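DUF3828 domain-containing protein (Bacteroides thetaiotaomicron, PDB 3KZT) is of unknown function but is probably a lipoprotein, which would attach it to the bacterial cell envelope. Local coordinates at the interface of chains A and B. Coordinates in Å, arbitrary orientation; residue numbers count along the deposited sequence, not the author numbering. Chains: chain A/B, uncharacterized protein.

The interface of chains A and B. Residues chain A 40, 43-44; chain B 37, 52, 56, 59-60.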
ATOM      1  N   ALA A  40      -0.857   0.331   5.272  1.00 14.06           N
ATOM      2  CA  ALA A  40       0.227  -0.647   5.450  1.00 14.36           C
ATOM      3  C   ALA A  40       0.667  -0.813   6.921  1.00 14.54           C
ATOM      4  O   ALA A  40       1.102  -1.891   7.304  1.00 14.58           O
ATOM      5  CB  ALA A  40       1.436  -0.287   4.566  1.00 14.39           C
HETATM    6  N   MSE A  43      -0.661  -3.791   8.899  1.00 19.05           N
HETATM    7  CA  MSE A  43      -0.115  -5.146   8.608  0.50 19.38           C
HETATM    8  C   MSE A  43       0.707  -5.694   9.790  1.00 19.70           C
HETATM    9  O   MSE A  43       0.770  -6.902   9.998  1.00 19.97           O
HETATM   10  CB  MSE A  43       0.785  -5.124   7.351  0.50 19.43           C
HETATM   11  CG  MSE A  43       0.105  -4.686   6.033  0.50 19.44           C
HETATM   12 SE   MSE A  43      -1.162  -5.981   5.385  0.38 19.83          SE
HETATM   13  CE  MSE A  43      -0.036  -7.561   5.390  0.50 18.87           C
ATOM     14  N   SER A  44       1.372  -4.794  10.533  1.00 20.37           N
ATOM     15  CA  SER A  44       2.153  -5.177  11.737  1.00 20.89           C
ATOM     16  C   SER A  44       1.192  -5.282  12.942  1.00 21.25           C
ATOM     17  O   SER A  44       0.236  -4.505  13.038  1.00 21.32           O
ATOM     18  CB  SER A  44       3.236  -4.134  12.028  1.00 21.10           C
TER
ATOM     19  N   ALA B  37       1.878  -4.563  -0.134  1.00 14.39           N
ATOM     20  CA  ALA B  37       2.147  -4.191   1.285  1.00 14.15           C
ATOM     21  C   ALA B  37       3.593  -3.743   1.484  1.00 13.84           C
ATOM     22  O   ALA B  37       3.849  -2.705   2.101  1.00 14.04           O
ATOM     23  CB  ALA B  37       1.860  -5.344   2.179  1.00 13.89           C
ATOM     24  N   LEU B  52       8.360  -2.242   9.513  1.00 16.66           N
ATOM     25  CA  LEU B  52       7.180  -2.726   8.784  1.00 16.54           C
ATOM     26  C   LEU B  52       7.594  -3.667   7.652  1.00 16.38           C
ATOM     27  O   LEU B  52       6.973  -4.713   7.486  1.00 16.40           O
ATOM     28  CB  LEU B  52       6.328  -1.564   8.220  1.00 16.74           C
ATOM     29  CG  LEU B  52       5.004  -1.961   7.494  1.00 16.90           C
ATOM     30  CD1 LEU B  52       4.029  -2.605   8.437  1.00 16.63           C
ATOM     31  CD2 LEU B  52       4.369  -0.762   6.812  1.00 17.86           C
ATOM     32  N   ILE B  56       6.335  -7.414   7.340  1.00 14.01           N
ATOM     33  CA  ILE B  56       5.708  -7.915   6.109  0.50 14.01           C
ATOM     34  C   ILE B  56       6.460  -9.162   5.613  1.00 14.10           C
ATOM     35  O   ILE B  56       5.838 -10.157   5.274  1.00 14.25           O
ATOM     36  CB  ILE B  56       5.635  -6.816   4.996  0.50 13.87           C
ATOM     37  CG1 ILE B  56       4.626  -5.716   5.378  0.50 13.90           C
ATOM     38  CG2 ILE B  56       5.195  -7.418   3.667  0.50 13.52           C
ATOM     39  CD1 ILE B  56       3.177  -6.148   5.275  0.50 14.34           C
ATOM     40  N   LYS B  59       5.625 -12.214   7.750  1.00 14.09           N
ATOM     41  CA  LYS B  59       4.276 -12.674   7.411  1.00 14.00           C
ATOM     42  C   LYS B  59       4.260 -13.503   6.102  1.00 13.76           C
ATOM     43  O   LYS B  59       3.711 -14.604   6.078  1.00 13.48           O
ATOM     44  CB  LYS B  59       3.320 -11.454   7.288  1.00 14.17           C
ATOM     45  CG  LYS B  59       1.820 -11.783   7.143  1.00 14.81           C
ATOM     46  CD  LYS B  59       0.982 -10.501   7.034  1.00 15.76           C
ATOM     47  CE  LYS B  59      -0.506 -10.803   6.815  1.00 16.38           C
ATOM     48  NZ  LYS B  59      -1.138 -11.443   7.996  1.00 17.26           N
ATOM     49  N   PHE B  60       4.906 -12.979   5.047  1.00 13.62           N
ATOM     50  CA  PHE B  60       4.853 -13.582   3.688  1.00 13.40           C
ATOM     51  C   PHE B  60       6.026 -14.492   3.251  1.00 13.42           C
ATOM     52  O   PHE B  60       5.815 -15.355   2.401  1.00 13.36           O
ATOM     53  CB  PHE B  60       4.643 -12.479   2.656  1.00 13.39           C
ATOM     54  CG  PHE B  60       3.301 -11.827   2.740  1.00 13.21           C
ATOM     55  CD1 PHE B  60       2.196 -12.440   2.176  1.00 13.59           C
ATOM     56  CD2 PHE B  60       3.132 -10.590   3.365  1.00 13.46           C
ATOM     57  CE1 PHE B  60       0.951 -11.846   2.238  1.00 13.33           C
ATOM     58  CE2 PHE B  60       1.886  -9.993   3.429  1.00 12.85           C
ATOM     59  CZ  PHE B  60       0.797 -10.621   2.865  1.00 13.15           C
TER
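A:Met43, modelled as selenomethionine, touches B:Ile56 and B:Lys59 with a side chain whose CG lies beside its backbone N (chi1 -61°) and which bends again at chi2 and chi3, curling its CE methyl towards helix 47-60 of chain B. B:Ile56 sends CG1 out beside its own backbone N (chi1 -69°), and its terminal CD1 fits into the inside of that curl, 3.3 Å from A:Met43 CB and 3.5 Å from A:Met43 CE. The first of these distances is shorter than ordinary van der Waals contact, a sign of tight packing. One turn further along the helix, the aliphatic stem of B:Lys59 runs at about a right angle to the selenomethionine, its CD 3.5 Å from A:Met43 CE. A:Met43 CE also comes to 3.7 Å from B:Phe60 CE2, a marginal contact that hides almost none of the ring, while B:Lys59 CG lies over one face of that ring, towards its rim. On the other flank, both methyls of B:Leu52 press against the A:Ala40 carbonyl at the end of helix 13-41, with CD2 also 3.7 Å from A:Ala40 CB and CD1 extending towards A:Ser44 CB. With an alanine at B:Leu52, both methyl branches would be gone, which would probably leave a gap beside A:Ala40 and A:Ser44. The patch, in which mostly carbon groups meet, lies between two copies of the protein that may or may not pair in solution. B:Leu52 CD1 ends 3.2 Å from the backbone carbonyl O of A:Ala40.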